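PDB 2G29: nitrate transport protein nrtA from Synechocystis sp., which binds nitrate in the periplasm as the substrate-binding protein of the NrtABCD ABC transporter, which takes up nitrate and probably nitrite as well. Local coordinates for residues D44-I49 with E277-I282; A258-V263 with R368-A373. All blocks are in the same frame, centred on the assembly; numbering follows the deposited sequence.

Contact 1 of 2, residues D44-I49 with E277-I282; sequences DAAPLI and EEMCQI
Ala-46 points its CB straight at the thioether of Met-279, with the methyl 3.8 Å from SD and 4.2 Å from CG of the same methionine. Met-279 gets there by reach: its CB starts off at a tangent, but CG lies anti to the backbone N (chi1 -177°) and chi2 is also extended, which carries the sulfur across the gap. The chain then bends at chi3 (80°), turning CE away from the alanine, so the flank of the methionine makes the touch. One turn further along both helices, Ile-49 and Ile-282 meet through their gamma branches, CG2 of Ile-49 lying 4.3 Å from CG2 of Ile-282. The CD1 arm of Ile-49 leads away, folding back along its own helix, whereas Ile-282 also packs on Ile-50 and Glu-53. All four residues are buried and the touch is wholly apolar, with only 110 Å² covered. Cys-270 of helix 253-271 packs against Met-279 as well, and Glu-278 forms a salt bridge with Lys-54, just past the end of helix 46-53. Just ahead of Ala-46, Asp-44 forms a salt bridge with Lys-240, a nitrate-binding residue. Helix 46-53 belongs to the first beta-alpha-beta crossover, from strand 36-39 to the parallel strand 66-69, of a lobe of the type II periplasmic binding-protein fold.

Contact 2 of 2, residues A258-V263 with R368-A373; sequences ALLMAV and REAAQA
Met-261 lays its side chain along one edge of helix 364-373 and covers two alanines a turn apart. Its CG comes within 3.8 Å of CB of Ala-370, and its SD sits 3.9 Å from CB of Ala-373. Because CG is anti to the carbonyl carbon (chi1 -66°) and chi2 is extended, the chain runs outward beside the partner helix; the bend at chi3 then turns CE back from Ala-373. Leu-260 approaches Ala-370 from a different side: its CD1 is 4.0 Å from CB of Ala-370, reached with an unusual, near-eclipsed chi1 of -128°. The methyl of Ala-370 is thus received between two consecutive side chains of the other helix. The backbones come close here, CA of Met-261 and CA of Ala-370 being 5.7 Å apart. The axes of the two short helical segments come within 9.4 Å and cross at -65°, which keeps the touch local, and 158 Å² is covered in all. Ala-370 is buried at its middle, whereas Ala-373, at the end of its helix, is exposed to solvent. Met-264 also packs on Ala-370 and Lys-257 on Ala-373, so helix 253-271 meets this partner over about two turns. Tyr-60 touches Met-261. On other faces of helix 253-271, Leu-259 and Val-263 rest on Met-244 and Phe-242 of strand 240-245, and Ala-262 packs on helix 56-59, leaving this long helix between the sheet and helix 364-373.

From the N terminus the chain passes 44-49, then builds the rest of the sheet begun by strand 36-39 and all of the second before reaching 258-263 on helix 253-271. The next helix, 276-284, carries 277-282 and closes contact 1 over 227 intervening residues. Contact 2 closes later, when 368-373 returns to 258-263 after 104 residues, so the two closures cross rather than nest. Their centres lie 19 Å apart, yet they touch directly where CD2 of Leu-48 packs 3.5 Å from CG2 of Val-263. Helix 253-271 is therefore the shared element, bordering helix 46-53 and leading into helix 276-284 while it receives helix 364-373 from the C-terminal part of the chain.

Contact 1 of 2, residues D44-I49 with E277-I282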
ATOM      1  N   ASP A  44      -2.004  -7.349  -2.195  1.00 11.07           N
ATOM      2  CA  ASP A  44      -0.650  -7.061  -1.744  1.00 10.66           C
ATOM      3  C   ASP A  44      -0.310  -7.547  -0.321  1.00 10.58           C
ATOM      4  O   ASP A  44       0.806  -7.342   0.166  1.00 11.27           O
ATOM      5  CB  ASP A  44      -0.273  -5.582  -1.948  1.00 10.31           C
ATOM      6  CG  ASP A  44      -1.309  -4.613  -1.424  1.00 11.64           C
ATOM      7  OD1 ASP A  44      -1.951  -4.878  -0.409  1.00 10.49           O
ATOM      8  OD2 ASP A  44      -1.408  -3.536  -2.045  1.00 11.49           O
ATOM      9  N   ALA A  45      -1.247  -8.240   0.318  1.00 10.42           N
ATOM     10  CA  ALA A  45      -0.985  -8.909   1.594  1.00 10.77           C
ATOM     11  C   ALA A  45      -0.492 -10.331   1.285  1.00 11.23           C
ATOM     12  O   ALA A  45      -0.102 -11.052   2.188  1.00 12.72           O
ATOM     13  CB  ALA A  45      -2.271  -9.001   2.413  1.00 12.41           C
ATOM     14  N   ALA A  46      -0.520 -10.713  -0.002  1.00 11.91           N
ATOM     15  CA  ALA A  46      -0.135 -12.089  -0.375  1.00 12.55           C
ATOM     16  C   ALA A  46       1.140 -12.629   0.256  1.00 13.29           C
ATOM     17  O   ALA A  46       1.152 -13.747   0.732  1.00 14.44           O
ATOM     18  CB  ALA A  46      -0.050 -12.253  -1.894  1.00 13.66           C
ATOM     19  N   PRO A  47       2.217 -11.852   0.273  1.00 12.45           N
ATOM     20  CA  PRO A  47       3.447 -12.385   0.878  1.00 14.15           C
ATOM     21  C   PRO A  47       3.265 -12.852   2.321  1.00 13.66           C
ATOM     22  O   PRO A  47       3.831 -13.872   2.719  1.00 15.00           O
ATOM     23  CB  PRO A  47       4.436 -11.221   0.751  1.00 13.61           C
ATOM     24  CG  PRO A  47       3.596 -10.018   0.543  1.00 20.53           C
ATOM     25  CD  PRO A  47       2.408 -10.496  -0.268  1.00 14.96           C
ATOM     26  N   LEU A  48       2.486 -12.130   3.127  1.00 13.38           N
ATOM     27  CA  LEU A  48       2.300 -12.538   4.511  1.00 13.69           C
ATOM     28  C   LEU A  48       1.453 -13.814   4.635  1.00 14.62           C
ATOM     29  O   LEU A  48       1.709 -14.657   5.516  1.00 14.25           O
ATOM     30  CB  LEU A  48       1.647 -11.432   5.348  1.00 15.00           C
ATOM     31  CG  LEU A  48       2.455 -10.146   5.526  1.00 16.83           C
ATOM     32  CD1 LEU A  48       1.867  -9.391   6.703  1.00 16.30           C
ATOM     33  CD2 LEU A  48       3.931 -10.437   5.781  1.00 17.73           C
ATOM     34  N   ILE A  49       0.473 -13.959   3.746  1.00 13.74           N
ATOM     35  CA  ILE A  49      -0.430 -15.114   3.741  1.00 13.94           C
ATOM     36  C   ILE A  49       0.296 -16.335   3.193  1.00 15.41           C
ATOM     37  O   ILE A  49       0.240 -17.411   3.807  1.00 15.93           O
ATOM     38  CB  ILE A  49      -1.689 -14.766   2.913  1.00 14.39           C
ATOM     39  CG1 ILE A  49      -2.572 -13.788   3.714  1.00 18.20           C
ATOM     40  CG2 ILE A  49      -2.489 -16.030   2.612  1.00 15.97           C
ATOM     41  CD1 ILE A  49      -1.926 -12.523   4.177  1.00 23.52           C
ATOM     42  N   GLU A 277      -1.474 -18.365 -10.410  1.00 16.24           N
ATOM     43  CA  GLU A 277      -2.743 -19.079 -10.317  1.00 17.35           C
ATOM     44  C   GLU A 277      -2.942 -19.622  -8.903  1.00 16.76           C
ATOM     45  O   GLU A 277      -3.974 -19.404  -8.247  1.00 15.34           O
ATOM     46  CB  GLU A 277      -2.749 -20.212 -11.349  1.00 20.21           C
ATOM     47  CG  GLU A 277      -2.561 -19.723 -12.781  1.00 28.42           C
ATOM     48  CD  GLU A 277      -2.054 -20.785 -13.734  1.00 31.29           C
ATOM     49  OE1 GLU A 277      -0.897 -21.270 -13.567  1.00 34.60           O
ATOM     50  OE2 GLU A 277      -2.812 -21.137 -14.668  1.00 35.46           O
ATOM     51  N   GLU A 278      -1.941 -20.353  -8.418  1.00 16.18           N
ATOM     52  CA  GLU A 278      -2.013 -20.912  -7.095  1.00 16.67           C
ATOM     53  C   GLU A 278      -2.155 -19.823  -6.032  1.00 15.25           C
ATOM     54  O   GLU A 278      -2.949 -19.968  -5.108  1.00 16.32           O
ATOM     55  CB  GLU A 278      -0.783 -21.781  -6.820  1.00 17.05           C
ATOM     56  CG  GLU A 278      -0.956 -22.589  -5.565  1.00 16.90           C
ATOM     57  CD  GLU A 278       0.288 -23.398  -5.168  1.00 16.43           C
ATOM     58  OE1 GLU A 278       1.220 -23.521  -5.981  1.00 20.61           O
ATOM     59  OE2 GLU A 278       0.286 -23.894  -4.038  1.00 21.41           O
ATOM     60  N   MET A 279      -1.413 -18.732  -6.177  1.00 15.26           N
ATOM     61  CA  MET A 279      -1.510 -17.636  -5.212  1.00 15.62           C
ATOM     62  C   MET A 279      -2.947 -17.152  -5.101  1.00 14.62           C
ATOM     63  O   MET A 279      -3.474 -17.012  -4.019  1.00 13.51           O
ATOM     64  CB  MET A 279      -0.620 -16.478  -5.660  1.00 15.64           C
ATOM     65  CG  MET A 279      -0.599 -15.327  -4.673  1.00 13.62           C
ATOM     66  SD  MET A 279       0.370 -13.934  -5.232  1.00 16.14           S
ATOM     67  CE  MET A 279      -0.802 -13.175  -6.357  1.00 15.73           C
ATOM     68  N   CYS A 280      -3.571 -16.907  -6.239  1.00 13.92           N
ATOM     69  CA  CYS A 280      -4.923 -16.406  -6.258  1.00 13.17           C
ATOM     70  C   CYS A 280      -5.947 -17.431  -5.777  1.00 14.04           C
ATOM     71  O   CYS A 280      -6.972 -17.058  -5.190  1.00 14.53           O
ATOM     72  CB  CYS A 280      -5.251 -15.871  -7.647  1.00 14.28           C
ATOM     73  SG  CYS A 280      -4.283 -14.343  -8.020  1.00 15.00           S
ATOM     74  N   GLN A 281      -5.711 -18.717  -6.036  1.00 14.23           N
ATOM     75  CA  GLN A 281      -6.644 -19.725  -5.493  1.00 15.50           C
ATOM     76  C   GLN A 281      -6.613 -19.669  -3.963  1.00 13.52           C
ATOM     77  O   GLN A 281      -7.640 -19.763  -3.295  1.00 14.87           O
ATOM     78  CB  GLN A 281      -6.249 -21.133  -5.898  1.00 16.23           C
ATOM     79  CG  GLN A 281      -6.391 -21.409  -7.365  1.00 17.77           C
ATOM     80  CD  GLN A 281      -5.908 -22.816  -7.676  1.00 21.41           C
ATOM     81  OE1 GLN A 281      -4.863 -23.237  -7.182  1.00 20.82           O
ATOM     82  NE2 GLN A 281      -6.671 -23.550  -8.481  1.00 22.56           N
ATOM     83  N   ILE A 282      -5.407 -19.524  -3.412  1.00 14.58           N
ATOM     84  CA  ILE A 282      -5.226 -19.432  -1.976  1.00 14.49           C
ATOM     85  C   ILE A 282      -5.900 -18.175  -1.439  1.00 13.74           C
ATOM     86  O   ILE A 282      -6.696 -18.262  -0.511  1.00 15.17           O
ATOM     87  CB  ILE A 282      -3.720 -19.421  -1.616  1.00 15.22           C
ATOM     88  CG1 ILE A 282      -3.086 -20.790  -1.919  1.00 16.30           C
ATOM     89  CG2 ILE A 282      -3.531 -19.140  -0.125  1.00 14.67           C
ATOM     90  CD1 ILE A 282      -1.537 -20.789  -1.844  1.00 18.39           C
TER

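Contact 2 of 2, residues A258-V263 with R368-A373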
ATOM      1  N   ALA A 258      14.066 -13.823  11.303  1.00 15.58           N
ATOM      2  CA  ALA A 258      13.426 -15.018  10.792  1.00 14.75           C
ATOM      3  C   ALA A 258      12.130 -14.684  10.042  1.00 14.96           C
ATOM      4  O   ALA A 258      11.886 -15.208   8.948  1.00 16.14           O
ATOM      5  CB  ALA A 258      13.171 -16.002  11.941  1.00 15.93           C
ATOM      6  N   LEU A 259      11.312 -13.790  10.605  1.00 13.73           N
ATOM      7  CA  LEU A 259      10.070 -13.381   9.926  1.00 14.55           C
ATOM      8  C   LEU A 259      10.399 -12.699   8.594  1.00 13.73           C
ATOM      9  O   LEU A 259       9.722 -12.941   7.584  1.00 14.13           O
ATOM     10  CB  LEU A 259       9.262 -12.389  10.770  1.00 15.14           C
ATOM     11  CG  LEU A 259       8.530 -12.875  12.001  1.00 14.24           C
ATOM     12  CD1 LEU A 259       7.828 -11.652  12.603  1.00 15.38           C
ATOM     13  CD2 LEU A 259       7.511 -13.966  11.629  1.00 15.11           C
ATOM     14  N   LEU A 260      11.407 -11.813   8.594  1.00 13.58           N
ATOM     15  CA  LEU A 260      11.787 -11.090   7.396  1.00 13.43           C
ATOM     16  C   LEU A 260      12.236 -12.029   6.299  1.00 13.73           C
ATOM     17  O   LEU A 260      11.850 -11.874   5.173  1.00 13.99           O
ATOM     18  CB  LEU A 260      12.884 -10.065   7.703  1.00 15.69           C
ATOM     19  CG  LEU A 260      12.708  -8.608   7.287  1.00 21.69           C
ATOM     20  CD1 LEU A 260      14.074  -7.942   7.335  1.00 16.46           C
ATOM     21  CD2 LEU A 260      12.022  -8.439   5.917  1.00 14.53           C
ATOM     22  N   MET A 261      13.067 -13.016   6.643  1.00 13.62           N
ATOM     23  CA  MET A 261      13.519 -13.952   5.619  1.00 14.73           C
ATOM     24  C   MET A 261      12.326 -14.758   5.089  1.00 14.13           C
ATOM     25  O   MET A 261      12.254 -15.006   3.886  1.00 14.72           O
ATOM     26  CB  MET A 261      14.589 -14.890   6.185  1.00 15.51           C
ATOM     27  CG  MET A 261      15.875 -14.128   6.540  1.00 15.12           C
ATOM     28  SD  MET A 261      17.276 -15.218   7.024  1.00 17.84           S
ATOM     29  CE  MET A 261      16.677 -15.788   8.430  1.00 17.48           C
ATOM     30  N   ALA A 262      11.404 -15.151   5.959  1.00 15.02           N
ATOM     31  CA  ALA A 262      10.226 -15.890   5.508  1.00 15.06           C
ATOM     32  C   ALA A 262       9.403 -15.029   4.557  1.00 14.18           C
ATOM     33  O   ALA A 262       8.944 -15.511   3.517  1.00 15.65           O
ATOM     34  CB  ALA A 262       9.381 -16.301   6.684  1.00 14.87           C
ATOM     35  N   VAL A 263       9.241 -13.748   4.897  1.00 15.37           N
ATOM     36  CA  VAL A 263       8.474 -12.854   4.016  1.00 14.66           C
ATOM     37  C   VAL A 263       9.180 -12.642   2.658  1.00 14.06           C
ATOM     38  O   VAL A 263       8.543 -12.593   1.616  1.00 13.93           O
ATOM     39  CB  VAL A 263       8.222 -11.493   4.724  1.00 14.97           C
ATOM     40  CG1 VAL A 263       7.682 -10.441   3.732  1.00 15.16           C
ATOM     41  CG2 VAL A 263       7.175 -11.690   5.846  1.00 14.85           C
ATOM     42  N   ARG A 368      18.805  -5.637   4.315  1.00 13.58           N
ATOM     43  CA  ARG A 368      20.069  -6.086   3.710  1.00 13.33           C
ATOM     44  C   ARG A 368      20.675  -7.258   4.469  1.00 15.01           C
ATOM     45  O   ARG A 368      21.241  -8.162   3.834  1.00 15.53           O
ATOM     46  CB  ARG A 368      21.075  -4.930   3.629  1.00 15.72           C
ATOM     47  CG  ARG A 368      20.769  -3.937   2.508  1.00 13.43           C
ATOM     48  CD  ARG A 368      21.882  -2.865   2.414  1.00 14.27           C
ATOM     49  NE  ARG A 368      21.784  -1.865   3.471  1.00 14.96           N
ATOM     50  CZ  ARG A 368      22.724  -1.623   4.374  1.00 16.60           C
ATOM     51  NH1 ARG A 368      23.874  -2.314   4.365  1.00 21.27           N
ATOM     52  NH2 ARG A 368      22.515  -0.711   5.318  1.00 16.49           N
ATOM     53  N   GLU A 369      20.573  -7.269   5.799  1.00 14.49           N
ATOM     54  CA  GLU A 369      21.139  -8.396   6.553  1.00 15.81           C
ATOM     55  C   GLU A 369      20.400  -9.677   6.222  1.00 16.48           C
ATOM     56  O   GLU A 369      21.021 -10.733   6.031  1.00 16.58           O
ATOM     57  CB  GLU A 369      21.097  -8.106   8.049  1.00 15.36           C
ATOM     58  CG  GLU A 369      22.175  -7.073   8.419  1.00 18.66           C
ATOM     59  CD  GLU A 369      21.916  -6.338   9.711  1.00 22.59           C
ATOM     60  OE1 GLU A 369      21.137  -6.843  10.552  1.00 24.85           O
ATOM     61  OE2 GLU A 369      22.513  -5.242   9.890  1.00 23.65           O
ATOM     62  N   ALA A 370      19.078  -9.602   6.098  1.00 15.92           N
ATOM     63  CA  ALA A 370      18.311 -10.792   5.764  1.00 15.42           C
ATOM     64  C   ALA A 370      18.570 -11.247   4.338  1.00 17.45           C
ATOM     65  O   ALA A 370      18.665 -12.449   4.079  1.00 15.82           O
ATOM     66  CB  ALA A 370      16.815 -10.501   5.973  1.00 14.21           C
ATOM     67  N   ALA A 371      18.661 -10.320   3.393  1.00 16.64           N
ATOM     68  CA  ALA A 371      18.898 -10.716   2.001  1.00 16.52           C
ATOM     69  C   ALA A 371      20.288 -11.348   1.849  1.00 18.17           C
ATOM     70  O   ALA A 371      20.483 -12.265   1.029  1.00 17.90           O
ATOM     71  CB  ALA A 371      18.755  -9.515   1.063  1.00 15.24           C
ATOM     72  N   GLN A 372      21.244 -10.857   2.633  1.00 18.53           N
ATOM     73  CA  GLN A 372      22.607 -11.398   2.587  1.00 21.04           C
ATOM     74  C   GLN A 372      22.594 -12.825   3.122  1.00 21.70           C
ATOM     75  O   GLN A 372      23.229 -13.726   2.548  1.00 22.19           O
ATOM     76  CB  GLN A 372      23.555 -10.550   3.439  1.00 24.61           C
ATOM     77  CG  GLN A 372      23.878  -9.211   2.830  1.00 29.88           C
ATOM     78  CD  GLN A 372      24.310  -8.174   3.867  1.00 30.84           C
ATOM     79  OE1 GLN A 372      25.347  -8.297   4.493  1.00 36.28           O
ATOM     80  NE2 GLN A 372      23.484  -7.155   4.057  1.00 36.03           N
ATOM     81  N   ALA A 373      21.894 -13.035   4.228  1.00 22.03           N
ATOM     82  CA  ALA A 373      21.794 -14.366   4.824  1.00 22.72           C
ATOM     83  C   ALA A 373      21.222 -15.332   3.773  1.00 24.41           C
ATOM     84  O   ALA A 373      21.689 -16.457   3.634  1.00 22.74           O
ATOM     85  CB  ALA A 373      20.916 -14.320   6.040  1.00 23.40           C
TER